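Long-range contacts in alpha-L-rhamnosidase (Streptomyces avermitilis, PDB 3W5M), which hydrolyses terminal alpha-L-rhamnose from citrus flavonoids such as naringin, rutin and hesperidin and from the arabinogalactan-protein gum arabic: residues Thr867-His875 with Pro947-Ser955; Phe879-Lys888 with Arg896-Gly904. One frame throughout, in Å; residues are numbered along the deposited sequence.

Interaction 1. Residues Thr867-His875 with Pro947-Ser955; sequences TDVAYRLLH and PRPGGEVTS
The phenol OH of Tyr871 gives its proton to the carbonyl O of Arg948, 2.8 Å away, in a bond bent at the acceptor (C=O...OH angle 142°). This links a helix of the (alpha/alpha)6-barrel to the loop between strands 942-945 and 955-962 of the C-terminal beta-sandwich, and the loop's own turn lies against the helix. A type II' beta turn runs from Gly950 to Val953, closed by Val953 N on Gly950 O, and its first peptide lies on the Tyr871 ring: Gly950 CA makes a CH-pi contact 3.7 Å from the ring centroid, while Gly951 N sits over the same face nearer the rim. Both positions are glycine, and a beta carbon would probably run into the Tyr871 ring at either one, and at Gly951 into His875 as well. Val953 crosses the tyrosine at about a right angle and brings CG2 to within 3.6 Å of Tyr871 CE1; Trp925 forms an edge-to-face pair with the tyrosine. One helical turn on, with CG anti to the carbonyl carbon (chi1 -72°), the His875 side chain is directed at the turn and slides past that of Glu952 in the opposite direction, imidazole and carboxylate planes stacked 24° apart. Glu952 CG stands 3.6 Å from the centroid of the His875 ring, almost on the ring normal, and Glu952 OE2 reaches to 3.7 Å from His875 CG.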
ATOM      1  N   THR A 867     -22.689 -16.985 -20.877  1.00 34.79           N
ATOM      2  CA  THR A 867     -22.513 -15.535 -20.815  1.00 35.66           C
ATOM      3  C   THR A 867     -23.793 -14.825 -20.376  1.00 37.36           C
ATOM      4  O   THR A 867     -23.730 -13.858 -19.623  1.00 32.05           O
ATOM      5  CB  THR A 867     -21.993 -14.963 -22.154  1.00 33.46           C
ATOM      6  OG1 THR A 867     -20.655 -15.427 -22.342  1.00 37.37           O
ATOM      7  CG2 THR A 867     -21.962 -13.414 -22.148  1.00 33.06           C
ATOM      8  N   ASP A 868     -24.947 -15.314 -20.838  1.00 39.21           N
ATOM      9  CA  ASP A 868     -26.242 -14.752 -20.435  1.00 39.14           C
ATOM     10  C   ASP A 868     -26.456 -14.765 -18.910  1.00 37.07           C
ATOM     11  O   ASP A 868     -26.957 -13.787 -18.354  1.00 37.15           O
ATOM     12  CB  ASP A 868     -27.400 -15.449 -21.170  1.00 42.80           C
ATOM     13  CG  ASP A 868     -27.471 -16.946 -20.883  1.00 45.61           C
ATOM     14  OD1 ASP A 868     -26.501 -17.521 -20.343  1.00 45.51           O
ATOM     15  OD2 ASP A 868     -28.514 -17.547 -21.201  1.00 52.00           O
ATOM     16  N   VAL A 869     -26.062 -15.864 -18.267  1.00 33.41           N
ATOM     17  CA  VAL A 869     -26.061 -16.023 -16.813  1.00 34.89           C
ATOM     18  C   VAL A 869     -25.030 -15.097 -16.151  1.00 34.41           C
ATOM     19  O   VAL A 869     -25.261 -14.564 -15.063  1.00 32.14           O
ATOM     20  CB  VAL A 869     -25.746 -17.475 -16.426  1.00 33.28           C
ATOM     21  CG1 VAL A 869     -25.559 -17.641 -14.922  1.00 34.10           C
ATOM     22  CG2 VAL A 869     -26.855 -18.404 -16.916  1.00 37.41           C
ATOM     23  N   ALA A 870     -23.889 -14.920 -16.807  1.00 33.53           N
ATOM     24  CA  ALA A 870     -22.864 -14.015 -16.283  1.00 31.10           C
ATOM     25  C   ALA A 870     -23.432 -12.614 -16.229  1.00 30.90           C
ATOM     26  O   ALA A 870     -23.275 -11.930 -15.211  1.00 34.04           O
ATOM     27  CB  ALA A 870     -21.604 -14.065 -17.137  1.00 31.24           C
ATOM     28  N   TYR A 871     -24.116 -12.198 -17.293  1.00 28.63           N
ATOM     29  CA  TYR A 871     -24.728 -10.879 -17.325  1.00 32.92           C
ATOM     30  C   TYR A 871     -25.786 -10.729 -16.241  1.00 35.18           C
ATOM     31  O   TYR A 871     -25.931  -9.652 -15.672  1.00 36.04           O
ATOM     32  CB  TYR A 871     -25.312 -10.573 -18.693  1.00 30.95           C
ATOM     33  CG  TYR A 871     -24.339  -9.886 -19.637  1.00 32.16           C
ATOM     34  CD1 TYR A 871     -24.028  -8.526 -19.480  1.00 31.12           C
ATOM     35  CD2 TYR A 871     -23.736 -10.590 -20.696  1.00 32.72           C
ATOM     36  CE1 TYR A 871     -23.150  -7.896 -20.340  1.00 29.84           C
ATOM     37  CE2 TYR A 871     -22.858  -9.962 -21.566  1.00 32.14           C
ATOM     38  CZ  TYR A 871     -22.571  -8.615 -21.379  1.00 30.94           C
ATOM     39  OH  TYR A 871     -21.728  -7.971 -22.226  1.00 32.98           O
ATOM     40  N   ARG A 872     -26.508 -11.811 -15.957  1.00 39.65           N
ATOM     41  CA  ARG A 872     -27.576 -11.775 -14.959  1.00 42.80           C
ATOM     42  C   ARG A 872     -26.984 -11.429 -13.593  1.00 40.25           C
ATOM     43  O   ARG A 872     -27.476 -10.529 -12.895  1.00 37.79           O
ATOM     44  CB  ARG A 872     -28.326 -13.113 -14.910  1.00 47.15           C
ATOM     45  CG  ARG A 872     -29.607 -13.097 -14.082  1.00 52.23           C
ATOM     46  CD  ARG A 872     -30.779 -12.428 -14.803  1.00 57.10           C
ATOM     47  NE  ARG A 872     -32.056 -12.724 -14.144  1.00 59.22           N
ATOM     48  CZ  ARG A 872     -32.830 -13.773 -14.429  1.00 61.66           C
ATOM     49  NH1 ARG A 872     -32.482 -14.643 -15.371  1.00 61.11           N
ATOM     50  NH2 ARG A 872     -33.965 -13.956 -13.771  1.00 62.97           N
ATOM     51  N   LEU A 873     -25.917 -12.138 -13.242  1.00 36.11           N
ATOM     52  CA  LEU A 873     -25.143 -11.844 -12.045  1.00 35.18           C
ATOM     53  C   LEU A 873     -24.561 -10.441 -12.063  1.00 35.02           C
ATOM     54  O   LEU A 873     -24.589  -9.744 -11.046  1.00 34.60           O
ATOM     55  CB  LEU A 873     -24.027 -12.866 -11.849  1.00 34.73           C
ATOM     56  CG  LEU A 873     -24.503 -14.291 -11.614  1.00 33.74           C
ATOM     57  CD1 LEU A 873     -23.303 -15.160 -11.363  1.00 34.35           C
ATOM     58  CD2 LEU A 873     -25.460 -14.337 -10.432  1.00 36.19           C
ATOM     59  N   LEU A 874     -24.049 -10.025 -13.218  1.00 33.97           N
ATOM     60  CA  LEU A 874     -23.389  -8.727 -13.331  1.00 32.78           C
ATOM     61  C   LEU A 874     -24.355  -7.567 -13.067  1.00 34.65           C
ATOM     62  O   LEU A 874     -24.005  -6.616 -12.358  1.00 31.34           O
ATOM     63  CB  LEU A 874     -22.682  -8.556 -14.689  1.00 30.55           C
ATOM     64  CG  LEU A 874     -21.841  -7.277 -14.799  1.00 32.05           C
ATOM     65  CD1 LEU A 874     -20.546  -7.406 -14.008  1.00 31.36           C
ATOM     66  CD2 LEU A 874     -21.552  -6.947 -16.261  1.00 32.05           C
ATOM     67  N   HIS A 875     -25.564  -7.658 -13.627  1.00 35.13           N
ATOM     68  CA  HIS A 875     -26.556  -6.575 -13.552  1.00 36.91           C
ATOM     69  C   HIS A 875     -27.450  -6.662 -12.317  1.00 35.68           C
ATOM     70  O   HIS A 875     -28.272  -5.766 -12.082  1.00 36.24           O
ATOM     71  CB  HIS A 875     -27.443  -6.573 -14.797  1.00 36.81           C
ATOM     72  CG  HIS A 875     -26.749  -6.103 -16.029  1.00 37.24           C
ATOM     73  ND1 HIS A 875     -26.121  -4.879 -16.107  1.00 39.41           N
ATOM     74  CD2 HIS A 875     -26.594  -6.687 -17.238  1.00 34.33           C
ATOM     75  CE1 HIS A 875     -25.598  -4.734 -17.312  1.00 38.61           C
ATOM     76  NE2 HIS A 875     -25.881  -5.814 -18.018  1.00 37.99           N
ATOM     77  N   PRO A 947     -15.928  -9.034 -28.118  1.00 33.98           N
ATOM     78  CA  PRO A 947     -17.021  -8.441 -27.351  1.00 36.51           C
ATOM     79  C   PRO A 947     -18.231  -9.371 -27.407  1.00 40.37           C
ATOM     80  O   PRO A 947     -18.571  -9.881 -28.486  1.00 39.54           O
ATOM     81  CB  PRO A 947     -17.313  -7.133 -28.095  1.00 36.31           C
ATOM     82  CG  PRO A 947     -16.750  -7.318 -29.470  1.00 34.61           C
ATOM     83  CD  PRO A 947     -15.554  -8.189 -29.270  1.00 33.68           C
ATOM     84  N   ARG A 948     -18.847  -9.613 -26.254  1.00 37.75           N
ATOM     85  CA  ARG A 948     -20.043 -10.422 -26.199  1.00 37.94           C
ATOM     86  C   ARG A 948     -21.198  -9.605 -25.640  1.00 39.95           C
ATOM     87  O   ARG A 948     -21.418  -9.627 -24.429  1.00 44.33           O
ATOM     88  CB  ARG A 948     -19.802 -11.654 -25.331  1.00 35.06           C
ATOM     89  CG  ARG A 948     -18.642 -12.531 -25.768  1.00 35.07           C
ATOM     90  CD  ARG A 948     -18.176 -13.336 -24.587  1.00 33.81           C
ATOM     91  NE  ARG A 948     -17.298 -14.460 -24.917  1.00 36.65           N
ATOM     92  CZ  ARG A 948     -17.730 -15.671 -25.255  1.00 37.60           C
ATOM     93  NH1 ARG A 948     -19.028 -15.911 -25.352  1.00 39.61           N
ATOM     94  NH2 ARG A 948     -16.866 -16.643 -25.494  1.00 40.13           N
ATOM     95  N   PRO A 949     -21.949  -8.901 -26.513  1.00 43.25           N
ATOM     96  CA  PRO A 949     -23.121  -8.141 -26.070  1.00 43.49           C
ATOM     97  C   PRO A 949     -24.093  -9.049 -25.329  1.00 42.97           C
ATOM     98  O   PRO A 949     -24.098 -10.269 -25.547  1.00 39.41           O
ATOM     99  CB  PRO A 949     -23.741  -7.643 -27.380  1.00 47.61           C
ATOM    100  CG  PRO A 949     -22.637  -7.713 -28.382  1.00 46.12           C
ATOM    101  CD  PRO A 949     -21.856  -8.924 -27.983  1.00 44.95           C
ATOM    102  N   GLY A 950     -24.883  -8.458 -24.435  1.00 39.88           N
ATOM    103  CA  GLY A 950     -25.684  -9.225 -23.486  1.00 38.55           C
ATOM    104  C   GLY A 950     -26.189  -8.274 -22.420  1.00 40.24           C
ATOM    105  O   GLY A 950     -25.864  -7.069 -22.448  1.00 40.25           O
ATOM    106  N   GLY A 951     -26.980  -8.796 -21.484  1.00 40.77           N
ATOM    107  CA  GLY A 951     -27.587  -7.960 -20.439  1.00 37.76           C
ATOM    108  C   GLY A 951     -28.130  -6.664 -21.006  1.00 38.37           C
ATOM    109  O   GLY A 951     -28.824  -6.669 -22.018  1.00 40.52           O
ATOM    110  N   GLU A 952     -27.760  -5.541 -20.398  1.00 35.41           N
ATOM    111  CA  GLU A 952     -28.303  -4.251 -20.783  1.00 34.62           C
ATOM    112  C   GLU A 952     -27.295  -3.484 -21.599  1.00 34.78           C
ATOM    113  O   GLU A 952     -27.500  -2.296 -21.881  1.00 35.83           O
ATOM    114  CB  GLU A 952     -28.667  -3.415 -19.545  1.00 36.90           C
ATOM    115  CG  GLU A 952     -29.190  -4.197 -18.351  1.00 40.40           C
ATOM    116  CD  GLU A 952     -29.426  -3.328 -17.111  1.00 42.79           C
ATOM    117  OE1 GLU A 952     -29.357  -2.079 -17.202  1.00 44.40           O
ATOM    118  OE2 GLU A 952     -29.677  -3.910 -16.036  1.00 43.02           O
ATOM    119  N   VAL A 953     -26.191  -4.140 -21.967  1.00 35.41           N
ATOM    120  CA  VAL A 953     -25.122  -3.433 -22.668  1.00 36.85           C
ATOM    121  C   VAL A 953     -25.369  -3.447 -24.177  1.00 35.30           C
ATOM    122  O   VAL A 953     -25.380  -4.500 -24.789  1.00 36.01           O
ATOM    123  CB  VAL A 953     -23.710  -4.018 -22.376  1.00 37.26           C
ATOM    124  CG1 VAL A 953     -22.646  -3.044 -22.875  1.00 38.19           C
ATOM    125  CG2 VAL A 953     -23.517  -4.326 -20.896  1.00 35.46           C
ATOM    126  N   THR A 954     -25.543  -2.283 -24.774  1.00 36.86           N
ATOM    127  CA  THR A 954     -25.705  -2.225 -26.224  1.00 39.83           C
ATOM    128  C   THR A 954     -24.605  -1.392 -26.867  1.00 40.38           C
ATOM    129  O   THR A 954     -24.615  -1.120 -28.077  1.00 38.44           O
ATOM    130  CB  THR A 954     -27.085  -1.659 -26.605  1.00 41.07           C
ATOM    131  OG1 THR A 954     -27.226  -0.327 -26.080  1.00 42.12           O
ATOM    132  CG2 THR A 954     -28.203  -2.571 -26.074  1.00 37.88           C
ATOM    133  N   SER A 955     -23.629  -0.998 -26.053  1.00 37.43           N
ATOM    134  CA  SER A 955     -22.735   0.065 -26.442  1.00 35.39           C
ATOM    135  C   SER A 955     -21.570   0.013 -25.472  1.00 34.16           C
ATOM    136  O   SER A 955     -21.793  -0.029 -24.273  1.00 32.68           O
ATOM    137  CB  SER A 955     -23.483   1.386 -26.257  1.00 36.88           C
ATOM    138  OG  SER A 955     -22.931   2.407 -27.055  1.00 41.66           O
TER

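Interaction 2. Residues Phe879-Lys888 with Arg896-Gly904; sequences FPSWGYPIDK and RWDSIQPDG
Trp897 opens the contact with its CB 3.9 Å from Pro880 CB, while the far edge of its indole turns to the face of the Trp882 five-membered ring in a T-shaped pair (centroid of the Trp897 six-membered ring 5.1 Å from that of the Trp882 five-membered ring, planes at 72°). Both indole nitrogens are hydrogen-bonded beyond the contact, Trp897 NE1 to Thr849 O and Trp882 NE1 to Tyr919 O. The Trp897 carbonyl accepts from a water that in turn accepts from Ser881 N. Next, Asp898 sets CB 3.5 Å from Phe879 CE2. The segment packs against the turn leading into helix 883-887 of the catalytic (alpha/alpha)6-barrel, where Ser881 OG makes a capping bond with Tyr884 N, and it follows directly on Glu895, the probable proton acceptor. Ile900 O receives the Tyr884 hydroxyl at 2.7 Å, from above the carbonyl plane; Tyr884 CG lies opposite the backbone N (chi1 169°), which sends the ring across to this loop. The same phenol oxygen accepts from Lys888 NZ at 2.8 Å, over a lysine chain bent at three torsions. A phenylalanine in place of Tyr884 would probably leave Ile900 O without this donor and Lys888 NZ without this acceptor. Finally, Pro902 CG rests over one face of Phe879, 4.2 Å from CD1.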
ATOM      1  N   PHE A 879     -29.105  -8.014  -2.923  1.00 33.95           N
ATOM      2  CA  PHE A 879     -28.012  -8.715  -2.198  1.00 33.52           C
ATOM      3  C   PHE A 879     -28.018 -10.259  -2.331  1.00 39.30           C
ATOM      4  O   PHE A 879     -29.094 -10.858  -2.315  1.00 38.54           O
ATOM      5  CB  PHE A 879     -28.039  -8.336  -0.706  1.00 35.90           C
ATOM      6  CG  PHE A 879     -27.174  -9.215   0.161  1.00 32.64           C
ATOM      7  CD1 PHE A 879     -27.676 -10.393   0.713  1.00 31.85           C
ATOM      8  CD2 PHE A 879     -25.845  -8.879   0.413  1.00 33.10           C
ATOM      9  CE1 PHE A 879     -26.867 -11.227   1.482  1.00 30.75           C
ATOM     10  CE2 PHE A 879     -25.037  -9.714   1.176  1.00 30.35           C
ATOM     11  CZ  PHE A 879     -25.542 -10.882   1.715  1.00 32.36           C
ATOM     12  N   PRO A 880     -26.822 -10.915  -2.444  1.00 36.99           N
ATOM     13  CA  PRO A 880     -25.458 -10.370  -2.675  1.00 35.95           C
ATOM     14  C   PRO A 880     -25.167 -10.117  -4.152  1.00 36.34           C
ATOM     15  O   PRO A 880     -25.636 -10.867  -5.028  1.00 36.58           O
ATOM     16  CB  PRO A 880     -24.547 -11.473  -2.131  1.00 31.90           C
ATOM     17  CG  PRO A 880     -25.335 -12.726  -2.317  1.00 35.60           C
ATOM     18  CD  PRO A 880     -26.757 -12.337  -2.036  1.00 35.79           C
ATOM     19  N   SER A 881     -24.423  -9.051  -4.428  1.00 34.42           N
ATOM     20  CA  SER A 881     -24.126  -8.645  -5.799  1.00 32.32           C
ATOM     21  C   SER A 881     -23.113  -7.495  -5.784  1.00 31.63           C
ATOM     22  O   SER A 881     -22.745  -7.018  -4.712  1.00 27.94           O
ATOM     23  CB  SER A 881     -25.397  -8.249  -6.555  1.00 31.73           C
ATOM     24  OG  SER A 881     -26.005  -7.067  -6.036  1.00 29.37           O
ATOM     25  N   TRP A 882     -22.636  -7.102  -6.963  1.00 31.64           N
ATOM     26  CA  TRP A 882     -21.848  -5.893  -7.116  1.00 29.34           C
ATOM     27  C   TRP A 882     -22.766  -4.666  -7.088  1.00 30.78           C
ATOM     28  O   TRP A 882     -22.358  -3.576  -6.664  1.00 30.06           O
ATOM     29  CB  TRP A 882     -20.990  -5.947  -8.406  1.00 28.43           C
ATOM     30  CG  TRP A 882     -19.949  -7.058  -8.348  1.00 28.15           C
ATOM     31  CD1 TRP A 882     -18.785  -7.058  -7.629  1.00 28.44           C
ATOM     32  CD2 TRP A 882     -20.001  -8.335  -9.011  1.00 27.81           C
ATOM     33  NE1 TRP A 882     -18.120  -8.252  -7.791  1.00 26.08           N
ATOM     34  CE2 TRP A 882     -18.844  -9.055  -8.629  1.00 25.66           C
ATOM     35  CE3 TRP A 882     -20.916  -8.941  -9.883  1.00 29.24           C
ATOM     36  CZ2 TRP A 882     -18.572 -10.360  -9.093  1.00 26.12           C
ATOM     37  CZ3 TRP A 882     -20.647 -10.227 -10.341  1.00 25.18           C
ATOM     38  CH2 TRP A 882     -19.486 -10.918  -9.946  1.00 25.50           C
ATOM     39  N   GLY A 883     -24.007  -4.845  -7.546  1.00 28.54           N
ATOM     40  CA  GLY A 883     -24.960  -3.760  -7.641  1.00 28.96           C
ATOM     41  C   GLY A 883     -25.455  -3.333  -6.262  1.00 28.97           C
ATOM     42  O   GLY A 883     -25.705  -2.152  -6.025  1.00 28.69           O
ATOM     43  N   TYR A 884     -25.596  -4.299  -5.366  1.00 28.84           N
ATOM     44  CA  TYR A 884     -26.121  -4.020  -4.033  1.00 30.80           C
ATOM     45  C   TYR A 884     -25.327  -2.885  -3.334  1.00 30.64           C
ATOM     46  O   TYR A 884     -25.925  -1.889  -2.963  1.00 29.09           O
ATOM     47  CB  TYR A 884     -26.182  -5.291  -3.203  1.00 29.59           C
ATOM     48  CG  TYR A 884     -26.464  -5.077  -1.736  1.00 34.24           C
ATOM     49  CD1 TYR A 884     -27.764  -4.776  -1.275  1.00 34.39           C
ATOM     50  CD2 TYR A 884     -25.436  -5.166  -0.804  1.00 32.64           C
ATOM     51  CE1 TYR A 884     -28.010  -4.587   0.082  1.00 33.97           C
ATOM     52  CE2 TYR A 884     -25.668  -4.971   0.546  1.00 33.30           C
ATOM     53  CZ  TYR A 884     -26.951  -4.682   0.990  1.00 34.24           C
ATOM     54  OH  TYR A 884     -27.135  -4.498   2.356  1.00 33.29           O
ATOM     55  N   PRO A 885     -23.982  -3.023  -3.208  1.00 30.35           N
ATOM     56  CA  PRO A 885     -23.196  -1.955  -2.545  1.00 27.58           C
ATOM     57  C   PRO A 885     -23.228  -0.637  -3.279  1.00 26.90           C
ATOM     58  O   PRO A 885     -23.278   0.411  -2.632  1.00 29.17           O
ATOM     59  CB  PRO A 885     -21.772  -2.538  -2.479  1.00 27.33           C
ATOM     60  CG  PRO A 885     -21.981  -4.015  -2.518  1.00 28.50           C
ATOM     61  CD  PRO A 885     -23.159  -4.224  -3.446  1.00 27.36           C
ATOM     62  N   ILE A 886     -23.249  -0.682  -4.613  1.00 27.95           N
ATOM     63  CA  ILE A 886     -23.343   0.519  -5.439  1.00 26.74           C
ATOM     64  C   ILE A 886     -24.630   1.303  -5.163  1.00 29.97           C
ATOM     65  O   ILE A 886     -24.602   2.550  -5.095  1.00 27.90           O
ATOM     66  CB  ILE A 886     -23.168   0.213  -6.935  1.00 26.15           C
ATOM     67  CG1 ILE A 886     -21.764  -0.386  -7.153  1.00 26.18           C
ATOM     68  CG2 ILE A 886     -23.387   1.473  -7.760  1.00 28.50           C
ATOM     69  CD1 ILE A 886     -21.380  -0.642  -8.600  1.00 26.75           C
ATOM     70  N   ASP A 887     -25.737   0.579  -5.002  1.00 31.40           N
ATOM     71  CA  ASP A 887     -27.019   1.212  -4.649  1.00 34.32           C
ATOM     72  C   ASP A 887     -26.991   1.855  -3.249  1.00 35.25           C
ATOM     73  O   ASP A 887     -27.734   2.813  -2.996  1.00 33.61           O
ATOM     74  CB  ASP A 887     -28.189   0.226  -4.800  1.00 35.37           C
ATOM     75  CG  ASP A 887     -28.557  -0.026  -6.258  1.00 37.23           C
ATOM     76  OD1 ASP A 887     -28.141   0.764  -7.136  1.00 39.19           O
ATOM     77  OD2 ASP A 887     -29.276  -1.021  -6.534  1.00 43.27           O
ATOM     78  N   LYS A 888     -26.110   1.348  -2.377  1.00 31.66           N
ATOM     79  CA  LYS A 888     -25.887   1.929  -1.050  1.00 35.41           C
ATOM     80  C   LYS A 888     -24.818   3.023  -1.040  1.00 34.81           C
ATOM     81  O   LYS A 888     -24.332   3.394   0.027  1.00 40.44           O
ATOM     82  CB  LYS A 888     -25.531   0.859  -0.014  1.00 31.96           C
ATOM     83  CG  LYS A 888     -26.496  -0.313   0.060  1.00 37.73           C
ATOM     84  CD  LYS A 888     -27.786   0.049   0.763  1.00 38.23           C
ATOM     85  CE  LYS A 888     -27.866  -0.592   2.136  1.00 43.00           C
ATOM     86  NZ  LYS A 888     -28.305  -2.006   2.065  1.00 42.54           N
ATOM     87  N   ARG A 896     -16.755  -7.272   2.428  1.00 24.99           N
ATOM     88  CA  ARG A 896     -17.831  -8.294   2.543  1.00 26.27           C
ATOM     89  C   ARG A 896     -18.949  -7.975   1.578  1.00 25.71           C
ATOM     90  O   ARG A 896     -19.226  -6.812   1.310  1.00 27.08           O
ATOM     91  CB  ARG A 896     -18.424  -8.294   3.960  1.00 26.35           C
ATOM     92  CG  ARG A 896     -17.489  -8.753   5.064  1.00 26.59           C
ATOM     93  CD  ARG A 896     -18.099  -8.412   6.425  1.00 28.54           C
ATOM     94  NE  ARG A 896     -17.260  -8.758   7.564  1.00 25.67           N
ATOM     95  CZ  ARG A 896     -17.263  -9.941   8.174  1.00 26.65           C
ATOM     96  NH1 ARG A 896     -18.054 -10.918   7.750  1.00 27.02           N
ATOM     97  NH2 ARG A 896     -16.457 -10.162   9.200  1.00 25.85           N
ATOM     98  N   TRP A 897     -19.655  -8.991   1.091  1.00 25.46           N
ATOM     99  CA  TRP A 897     -20.834  -8.718   0.291  1.00 25.10           C
ATOM    100  C   TRP A 897     -21.858  -7.866   1.082  1.00 25.19           C
ATOM    101  O   TRP A 897     -22.575  -7.042   0.507  1.00 25.32           O
ATOM    102  CB  TRP A 897     -21.449 -10.046  -0.197  1.00 24.90           C
ATOM    103  CG  TRP A 897     -20.537 -10.806  -1.154  1.00 25.05           C
ATOM    104  CD1 TRP A 897     -19.888 -11.989  -0.913  1.00 24.67           C
ATOM    105  CD2 TRP A 897     -20.177 -10.413  -2.490  1.00 24.19           C
ATOM    106  NE1 TRP A 897     -19.161 -12.363  -2.039  1.00 25.38           N
ATOM    107  CE2 TRP A 897     -19.341 -11.427  -3.018  1.00 24.88           C
ATOM    108  CE3 TRP A 897     -20.511  -9.320  -3.302  1.00 25.30           C
ATOM    109  CZ2 TRP A 897     -18.793 -11.350  -4.309  1.00 26.21           C
ATOM    110  CZ3 TRP A 897     -19.984  -9.248  -4.591  1.00 26.55           C
ATOM    111  CH2 TRP A 897     -19.133 -10.267  -5.079  1.00 25.64           C
ATOM    112  N   ASP A 898     -21.859  -8.038   2.401  1.00 27.30           N
ATOM    113  CA  ASP A 898     -22.795  -7.328   3.293  1.00 30.43           C
ATOM    114  C   ASP A 898     -22.111  -6.406   4.291  1.00 31.09           C
ATOM    115  O   ASP A 898     -22.527  -6.346   5.438  1.00 32.33           O
ATOM    116  CB  ASP A 898     -23.617  -8.347   4.092  1.00 32.05           C
ATOM    117  CG  ASP A 898     -22.753  -9.326   4.844  1.00 33.72           C
ATOM    118  OD1 ASP A 898     -21.537  -9.393   4.569  1.00 38.64           O
ATOM    119  OD2 ASP A 898     -23.277 -10.043   5.725  1.00 36.04           O
ATOM    120  N   SER A 899     -21.068  -5.684   3.883  1.00 28.60           N
ATOM    121  CA  SER A 899     -20.406  -4.784   4.854  1.00 28.93           C
ATOM    122  C   SER A 899     -21.410  -3.807   5.496  1.00 27.10           C
ATOM    123  O   SER A 899     -21.322  -3.531   6.696  1.00 27.11           O
ATOM    124  CB  SER A 899     -19.202  -4.065   4.232  1.00 27.98           C
ATOM    125  OG  SER A 899     -18.136  -4.991   4.090  1.00 28.17           O
ATOM    126  N   ILE A 900     -22.343  -3.296   4.690  1.00 28.87           N
ATOM    127  CA  ILE A 900     -23.615  -2.772   5.185  1.00 28.10           C
ATOM    128  C   ILE A 900     -24.651  -3.858   4.891  1.00 31.95           C
ATOM    129  O   ILE A 900     -24.781  -4.291   3.737  1.00 29.37           O
ATOM    130  CB  ILE A 900     -24.074  -1.486   4.480  1.00 29.13           C
ATOM    131  CG1 ILE A 900     -23.056  -0.345   4.679  1.00 30.95           C
ATOM    132  CG2 ILE A 900     -25.438  -1.056   5.029  1.00 29.78           C
ATOM    133  CD1 ILE A 900     -23.215   0.826   3.718  1.00 31.57           C
ATOM    134  N   GLN A 901     -25.364  -4.312   5.921  1.00 31.94           N
ATOM    135  CA  GLN A 901     -26.345  -5.398   5.759  1.00 34.68           C
ATOM    136  C   GLN A 901     -27.698  -4.901   5.249  1.00 33.41           C
ATOM    137  O   GLN A 901     -27.982  -3.697   5.334  1.00 32.91           O
ATOM    138  CB  GLN A 901     -26.538  -6.140   7.070  1.00 35.73           C
ATOM    139  CG  GLN A 901     -25.246  -6.414   7.792  1.00 43.11           C
ATOM    140  CD  GLN A 901     -25.351  -7.616   8.685  1.00 46.14           C
ATOM    141  OE1 GLN A 901     -25.165  -7.515   9.894  1.00 52.09           O
ATOM    142  NE2 GLN A 901     -25.662  -8.764   8.099  1.00 49.37           N
ATOM    143  N   PRO A 902     -28.533  -5.822   4.710  1.00 34.36           N
ATOM    144  CA  PRO A 902     -29.816  -5.438   4.108  1.00 38.26           C
ATOM    145  C   PRO A 902     -30.772  -4.736   5.083  1.00 39.51           C
ATOM    146  O   PRO A 902     -31.609  -3.954   4.642  1.00 44.02           O
ATOM    147  CB  PRO A 902     -30.404  -6.774   3.627  1.00 37.42           C
ATOM    148  CG  PRO A 902     -29.230  -7.673   3.479  1.00 36.05           C
ATOM    149  CD  PRO A 902     -28.294  -7.274   4.584  1.00 36.20           C
ATOM    150  N   ASP A 903     -30.613  -4.984   6.381  1.00 43.55           N
ATOM    151  CA  ASP A 903     -31.383  -4.283   7.432  1.00 49.09           C
ATOM    152  C   ASP A 903     -30.873  -2.871   7.710  1.00 48.83           C
ATOM    153  O   ASP A 903     -31.519  -2.116   8.434  1.00 50.78           O
ATOM    154  CB  ASP A 903     -31.349  -5.052   8.750  1.00 50.30           C
ATOM    155  CG  ASP A 903     -30.792  -6.442   8.598  1.00 56.54           C
ATOM    156  OD1 ASP A 903     -30.353  -6.813   7.470  1.00 56.07           O
ATOM    157  OD2 ASP A 903     -30.773  -7.162   9.621  1.00 60.44           O
ATOM    158  N   GLY A 904     -29.705  -2.535   7.168  1.00 46.64           N
ATOM    159  CA  GLY A 904     -29.129  -1.203   7.323  1.00 43.19           C
ATOM    160  C   GLY A 904     -27.953  -1.122   8.288  1.00 40.40           C
ATOM    161  O   GLY A 904     -27.188  -0.157   8.238  1.00 43.21           O
TER
HETATM  162  O   HOH W   1     -23.554  -7.576  -2.020  1.00 29.79           O

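Overall arrangement
Followed from the N terminus, the chain enters the first segment of interaction 1 on helix 867-875 and passes almost at once to helix 883-887, in the first segment of interaction 2. Interaction 2 closes first, a short loop with seven residues between its segments, and lies wholly inside the longer loop that interaction 1 closes when the chain returns at 947-955, with 71 residues between its segments. The two are therefore nested and do not cross. Interaction 2 is internal to the catalytic barrel, whereas interaction 1 joins that barrel to the C-terminal beta-sandwich. Their centres are about 21 Å apart, yet they touch where Trp882 packs against Leu873 and Leu874.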